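Local coordinates for protein RNA-dependent RNA polymerase (Dera Ghazi Khan orthonairovirus, PDB 6DX2) that carries an OTU-domain cysteine protease with deubiquitinase activity, a short part of a large protein that probably also serves as the viral RNA-directed RNA polymerase, at residues N41-S46 with G149-L154; L112-I117 with T140-K145. All coordinates share one frame; numbering follows the deposited sequence.

Contact 1. Residues N41-S46 with G149-L154; sequences NCFFYS and GHIEPL
Cys42, Phe43 and Ser46 at the start of helix 42-52 lie against Ile151 and Pro153, the axes of 42-46 and 150-154 running 7.2 Å apart and only 6° from parallel. Ile151 is central, because its branches part to meet different side chains. CG2 reaches Ser46, while CG1 continues to CD1, which meets Phe43 CD1 at 3.5 Å, in the plane of the ring and at its edge. Phe43 has CG anti to its backbone N (chi1 174°), and its side chain runs alongside that of Ile151. Cys42 SG lies 4.0 Å from Ile151 CB and accepts a weak hydrogen bond from Ile151 N, 3.6 Å long. Serine suits the place one turn on because it is small and can bond to its own helix: Ser46 OG donates to Cys42 O at 2.8 Å, on the face of that carbonyl opposite the one used by Ser46 N. The same OG touches Pro153 CD at 3.3 Å, a close fit against a residue that has no N-H to offer. His150 comes less near, its poorly ordered ring having CD2 4.7 Å from Cys42 SG. A cysteine at the start of a helix, after an Asp-Gly-Asn sequence and beside a histidine at the start of a strand, is the arrangement of OTU cysteine proteases, in which these two residues are probably the nucleophile and the general base.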
loop_
_atom_site.group_PDB
_atom_site.type_symbol
_atom_site.label_atom_id
_atom_site.label_comp_id
_atom_site.label_asym_id
_atom_site.label_seq_id
_atom_site.Cartn_x
_atom_site.Cartn_y
_atom_site.Cartn_z
ATOM N N ASN A 41 -12.606 2.420 4.154
ATOM C CA ASN A 41 -11.716 3.398 3.543
ATOM C C ASN A 41 -10.293 3.399 4.116
ATOM O O ASN A 41 -9.524 4.288 3.761
ATOM C CB ASN A 41 -12.321 4.795 3.726
ATOM C CG ASN A 41 -13.741 4.864 3.190
ATOM O OD1 ASN A 41 -14.059 4.262 2.182
ATOM N ND2 ASN A 41 -14.624 5.624 3.879
ATOM N N CYS A 42 -9.975 2.498 5.066
ATOM C CA CYS A 42 -8.741 2.588 5.845
ATOM C C CYS A 42 -7.464 2.562 4.984
ATOM O O CYS A 42 -6.491 3.202 5.385
ATOM C CB CYS A 42 -8.675 1.482 6.898
ATOM S SG CYS A 42 -8.740 -0.195 6.218
ATOM N N PHE A 43 -7.445 1.879 3.820
ATOM C CA PHE A 43 -6.263 1.909 2.973
ATOM C C PHE A 43 -6.006 3.341 2.549
ATOM O O PHE A 43 -4.877 3.835 2.659
ATOM C CB PHE A 43 -6.475 0.993 1.755
ATOM C CG PHE A 43 -5.365 1.073 0.751
ATOM C CD1 PHE A 43 -4.332 0.146 0.787
ATOM C CD2 PHE A 43 -5.325 2.107 -0.170
ATOM C CE1 PHE A 43 -3.276 0.229 -0.129
ATOM C CE2 PHE A 43 -4.246 2.215 -1.091
ATOM C CZ PHE A 43 -3.230 1.245 -1.053
ATOM N N PHE A 44 -7.085 4.056 2.207
ATOM C CA PHE A 44 -6.985 5.416 1.712
ATOM C C PHE A 44 -6.751 6.394 2.836
ATOM O O PHE A 44 -6.034 7.360 2.640
ATOM C CB PHE A 44 -8.250 5.749 0.883
ATOM C CG PHE A 44 -8.495 4.705 -0.241
ATOM C CD1 PHE A 44 -7.704 4.703 -1.409
ATOM C CD2 PHE A 44 -9.392 3.643 -0.012
ATOM C CE1 PHE A 44 -7.916 3.715 -2.391
ATOM C CE2 PHE A 44 -9.585 2.656 -0.940
ATOM C CZ PHE A 44 -8.839 2.669 -2.125
ATOM N N TYR A 45 -7.332 6.153 4.017
ATOM C CA TYR A 45 -6.978 6.956 5.194
ATOM C C TYR A 45 -5.495 6.837 5.465
ATOM O O TYR A 45 -4.832 7.823 5.823
ATOM C CB TYR A 45 -7.690 6.464 6.436
ATOM C CG TYR A 45 -9.204 6.645 6.464
ATOM C CD1 TYR A 45 -9.852 7.545 5.579
ATOM C CD2 TYR A 45 -9.975 5.805 7.258
ATOM C CE1 TYR A 45 -11.284 7.676 5.603
ATOM C CE2 TYR A 45 -11.359 5.889 7.244
ATOM C CZ TYR A 45 -12.000 6.816 6.424
ATOM O OH TYR A 45 -13.377 6.890 6.430
ATOM N N SER A 46 -4.976 5.607 5.355
ATOM C CA SER A 46 -3.601 5.350 5.738
ATOM C C SER A 46 -2.641 6.049 4.796
ATOM O O SER A 46 -1.651 6.666 5.255
ATOM C CB SER A 46 -3.358 3.852 5.763
ATOM O OG SER A 46 -4.051 3.254 6.843
ATOM N N GLY A 149 -7.355 -7.802 8.849
ATOM C CA GLY A 149 -8.279 -7.176 7.941
ATOM C C GLY A 149 -8.259 -5.666 7.923
ATOM O O GLY A 149 -9.001 -5.072 7.139
ATOM N N HIS A 150 -7.431 -5.019 8.735
ATOM C CA HIS A 150 -7.374 -3.573 8.715
ATOM C C HIS A 150 -5.989 -3.113 8.293
ATOM O O HIS A 150 -5.023 -3.872 8.321
ATOM C CB HIS A 150 -7.777 -3.001 10.091
ATOM C CG HIS A 150 -9.231 -3.209 10.398
ATOM N ND1 HIS A 150 -9.682 -4.226 11.215
ATOM C CD2 HIS A 150 -10.338 -2.542 9.980
ATOM C CE1 HIS A 150 -11.001 -4.169 11.298
ATOM N NE2 HIS A 150 -11.424 -3.157 10.559
ATOM N N ILE A 151 -5.938 -1.908 7.757
ATOM C CA ILE A 151 -4.710 -1.296 7.310
ATOM C C ILE A 151 -4.463 -0.106 8.200
ATOM O O ILE A 151 -5.382 0.687 8.476
ATOM C CB ILE A 151 -4.771 -0.886 5.827
ATOM C CG1 ILE A 151 -4.862 -2.140 4.978
ATOM C CG2 ILE A 151 -3.572 0.034 5.437
ATOM C CD1 ILE A 151 -4.782 -1.865 3.560
ATOM N N GLU A 152 -3.225 -0.001 8.681
ATOM C CA GLU A 152 -2.777 1.147 9.445
ATOM C C GLU A 152 -1.470 1.675 8.863
ATOM O O GLU A 152 -0.653 0.912 8.329
ATOM C CB GLU A 152 -2.581 0.772 10.918
ATOM C CG GLU A 152 -3.760 -0.031 11.509
ATOM C CD GLU A 152 -5.079 0.755 11.612
ATOM O OE1 GLU A 152 -5.031 2.007 11.571
ATOM O OE2 GLU A 152 -6.162 0.108 11.762
ATOM N N PRO A 153 -1.261 2.974 8.906
ATOM C CA PRO A 153 0.051 3.519 8.505
ATOM C C PRO A 153 1.145 3.174 9.518
ATOM O O PRO A 153 0.893 3.112 10.714
ATOM C CB PRO A 153 -0.212 5.037 8.459
ATOM C CG PRO A 153 -1.460 5.264 9.213
ATOM C CD PRO A 153 -2.169 3.995 9.458
ATOM N N LEU A 154 2.370 2.984 9.027
ATOM C CA LEU A 154 3.560 2.839 9.863
ATOM C C LEU A 154 4.496 3.999 9.580
ATOM O O LEU A 154 4.599 4.428 8.443
ATOM C CB LEU A 154 4.291 1.525 9.512
ATOM C CG LEU A 154 3.427 0.266 9.784
ATOM C CD1 LEU A 154 4.184 -0.899 9.050
ATOM C CD2 LEU A 154 3.296 0.081 11.300
#

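Contact 2. Residues L112-I117 with T140-K145; sequences LNITII and TALNLK
Ile117 and Asn143 pair in parallel between strands 116-121 and 142-147, as do Ile116 and Leu142. Ile117 straddles Asn143, taking Leu142 O with its N at 2.9 Å and accepting from Leu144 N with its O. Its side chain starts at CB, 3.7 Å from Asn143 OD1. With CG1 anti to the carbonyl carbon (chi1 -60°), the chain continues past Ala141 CB, which CG1 meets at 3.9 Å, and CD1 touches both Ala141 CB at 3.7 Å and Asn143 OD1 at 3.6 Å. A methyl side chain at Ala141 is small enough to lie against this branch. The amide of Asn143 is held from outside the pair: Trp119 NE1 donates to OD1, and ND2 bonds to Val138 O. These two strands form the parallel pair in the middle of the mixed sheet of the OTU domain, flanked by antiparallel neighbours 127-133 and 150-156. On the opposite face, beta-branched Ile116 suits an extended chain and sends CG2 to Leu144 CD1 at 4.0 Å, while Leu142 packs on Val47 and Leu51 of helix 42-52. Leu142 CD1 also receives Ile114 CD1, which arrives obliquely at 3.8 Å. At the N-terminal end of the pairing a water links the two segments, accepting from Thr115 N at 2.8 Å and donating to Thr140 O.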
loop_
_atom_site.group_PDB
_atom_site.type_symbol
_atom_site.label_atom_id
_atom_site.label_comp_id
_atom_site.label_asym_id
_atom_site.label_seq_id
_atom_site.Cartn_x
_atom_site.Cartn_y
_atom_site.Cartn_z
ATOM N N LEU A 112 1.982 8.115 -8.344
ATOM C CA LEU A 112 2.634 9.177 -7.607
ATOM C C LEU A 112 4.144 9.043 -7.587
ATOM O O LEU A 112 4.810 9.902 -6.986
ATOM C CB LEU A 112 2.088 9.200 -6.147
ATOM C CG LEU A 112 0.642 9.636 -6.044
ATOM C CD1 LEU A 112 0.276 9.683 -4.539
ATOM C CD2 LEU A 112 0.393 11.001 -6.699
ATOM N N ASN A 113 4.709 8.030 -8.250
ATOM C CA ASN A 113 6.170 7.850 -8.241
ATOM C C ASN A 113 6.664 7.740 -6.813
ATOM O O ASN A 113 7.594 8.432 -6.362
ATOM C CB ASN A 113 6.882 8.979 -8.987
ATOM C CG ASN A 113 6.773 8.791 -10.454
ATOM O OD1 ASN A 113 5.819 9.270 -11.088
ATOM N ND2 ASN A 113 7.699 8.014 -11.001
ATOM N N ILE A 114 5.995 6.876 -6.077
ATOM C CA ILE A 114 6.380 6.586 -4.719
ATOM C C ILE A 114 6.450 5.071 -4.604
ATOM O O ILE A 114 6.037 4.318 -5.489
ATOM C CB ILE A 114 5.408 7.187 -3.670
ATOM C CG1 ILE A 114 4.020 6.628 -3.886
ATOM C CG2 ILE A 114 5.399 8.733 -3.759
ATOM C CD1 ILE A 114 2.872 7.184 -2.961
ATOM N N THR A 115 7.015 4.641 -3.492
ATOM C CA THR A 115 7.099 3.222 -3.200
ATOM C C THR A 115 6.145 2.950 -2.062
ATOM O O THR A 115 6.086 3.747 -1.102
ATOM C CB THR A 115 8.553 2.865 -2.850
ATOM O OG1 THR A 115 9.334 2.982 -4.063
ATOM C CG2 THR A 115 8.707 1.398 -2.393
ATOM N N ILE A 116 5.409 1.832 -2.160
ATOM C CA ILE A 116 4.446 1.450 -1.148
ATOM C C ILE A 116 4.736 0.024 -0.740
ATOM O O ILE A 116 4.940 -0.830 -1.601
ATOM C CB ILE A 116 2.987 1.580 -1.631
ATOM C CG1 ILE A 116 2.721 3.064 -2.025
ATOM C CG2 ILE A 116 2.042 0.992 -0.538
ATOM C CD1 ILE A 116 1.341 3.302 -2.744
ATOM N N ILE A 117 4.788 -0.233 0.564
ATOM C CA ILE A 117 5.085 -1.576 1.049
ATOM C C ILE A 117 3.919 -2.054 1.887
ATOM O O ILE A 117 3.479 -1.348 2.804
ATOM C CB ILE A 117 6.387 -1.609 1.859
ATOM C CG1 ILE A 117 7.513 -1.138 0.967
ATOM C CG2 ILE A 117 6.631 -3.026 2.465
ATOM C CD1 ILE A 117 8.873 -0.966 1.754
ATOM N N THR A 140 11.793 5.515 2.554
ATOM C CA THR A 140 11.075 6.495 1.757
ATOM C C THR A 140 9.696 6.012 1.375
ATOM O O THR A 140 8.954 6.763 0.761
ATOM C CB THR A 140 11.886 6.827 0.467
ATOM O OG1 THR A 140 12.112 5.637 -0.301
ATOM C CG2 THR A 140 13.252 7.371 0.812
ATOM N N ALA A 141 9.378 4.763 1.652
ATOM C CA ALA A 141 8.121 4.218 1.216
ATOM C C ALA A 141 6.979 4.676 2.111
ATOM O O ALA A 141 7.181 5.104 3.259
ATOM C CB ALA A 141 8.183 2.677 1.230
ATOM N N LEU A 142 5.783 4.489 1.593
ATOM C CA LEU A 142 4.585 4.425 2.440
ATOM C C LEU A 142 4.476 2.992 2.932
ATOM O O LEU A 142 4.131 2.084 2.163
ATOM C CB LEU A 142 3.327 4.856 1.709
ATOM C CG LEU A 142 3.287 6.123 0.872
ATOM C CD1 LEU A 142 1.810 6.484 0.594
ATOM C CD2 LEU A 142 3.949 7.259 1.450
ATOM N N ASN A 143 4.721 2.822 4.218
ATOM C CA ASN A 143 4.723 1.528 4.878
ATOM C C ASN A 143 3.353 1.327 5.478
ATOM O O ASN A 143 2.977 2.087 6.370
ATOM C CB ASN A 143 5.802 1.492 5.951
ATOM C CG ASN A 143 7.176 1.483 5.319
ATOM O OD1 ASN A 143 7.533 0.491 4.714
ATOM N ND2 ASN A 143 7.833 2.641 5.254
ATOM N N LEU A 144 2.675 0.252 5.062
ATOM C CA LEU A 144 1.320 -0.041 5.528
ATOM C C LEU A 144 1.335 -1.369 6.235
ATOM O O LEU A 144 1.921 -2.334 5.715
ATOM C CB LEU A 144 0.350 -0.127 4.304
ATOM C CG LEU A 144 0.267 1.171 3.492
ATOM C CD1 LEU A 144 -0.726 0.945 2.367
ATOM C CD2 LEU A 144 -0.187 2.385 4.353
ATOM N N LYS A 145 0.681 -1.411 7.391
ATOM C CA LYS A 145 0.523 -2.634 8.141
ATOM C C LYS A 145 -0.832 -3.214 7.831
ATOM O O LYS A 145 -1.865 -2.561 8.054
ATOM C CB LYS A 145 0.656 -2.385 9.636
ATOM C CG LYS A 145 0.595 -3.650 10.493
ATOM C CD LYS A 145 0.816 -3.310 11.986
ATOM C CE LYS A 145 -0.474 -2.832 12.614
ATOM N NZ LYS A 145 -0.235 -2.284 13.977
HETATM O O HOH W 1 8.450 6.506 -1.901
#

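Overall arrangement
The two contacts have centres about 12 Å apart and meet through one sheet, in which 142-147 and 150-156 are successive, antiparallel neighbours. Along the chain, helix 42-52 comes first, then strands 116-121, 142-147 and 150-156, so both segments of contact 2 fall between those of contact 1. Backbone bonds from Lys145 N to Glu152 O and from Leu154 N to Asn143 O join the two, and Leu144 packs its methyls on Phe43 and Ser46. Contact 2 thus builds central strands of the sheet, and contact 1 sets the helix bearing Cys42 against the adjoining strand, bringing together the probable catalytic residues of the protease.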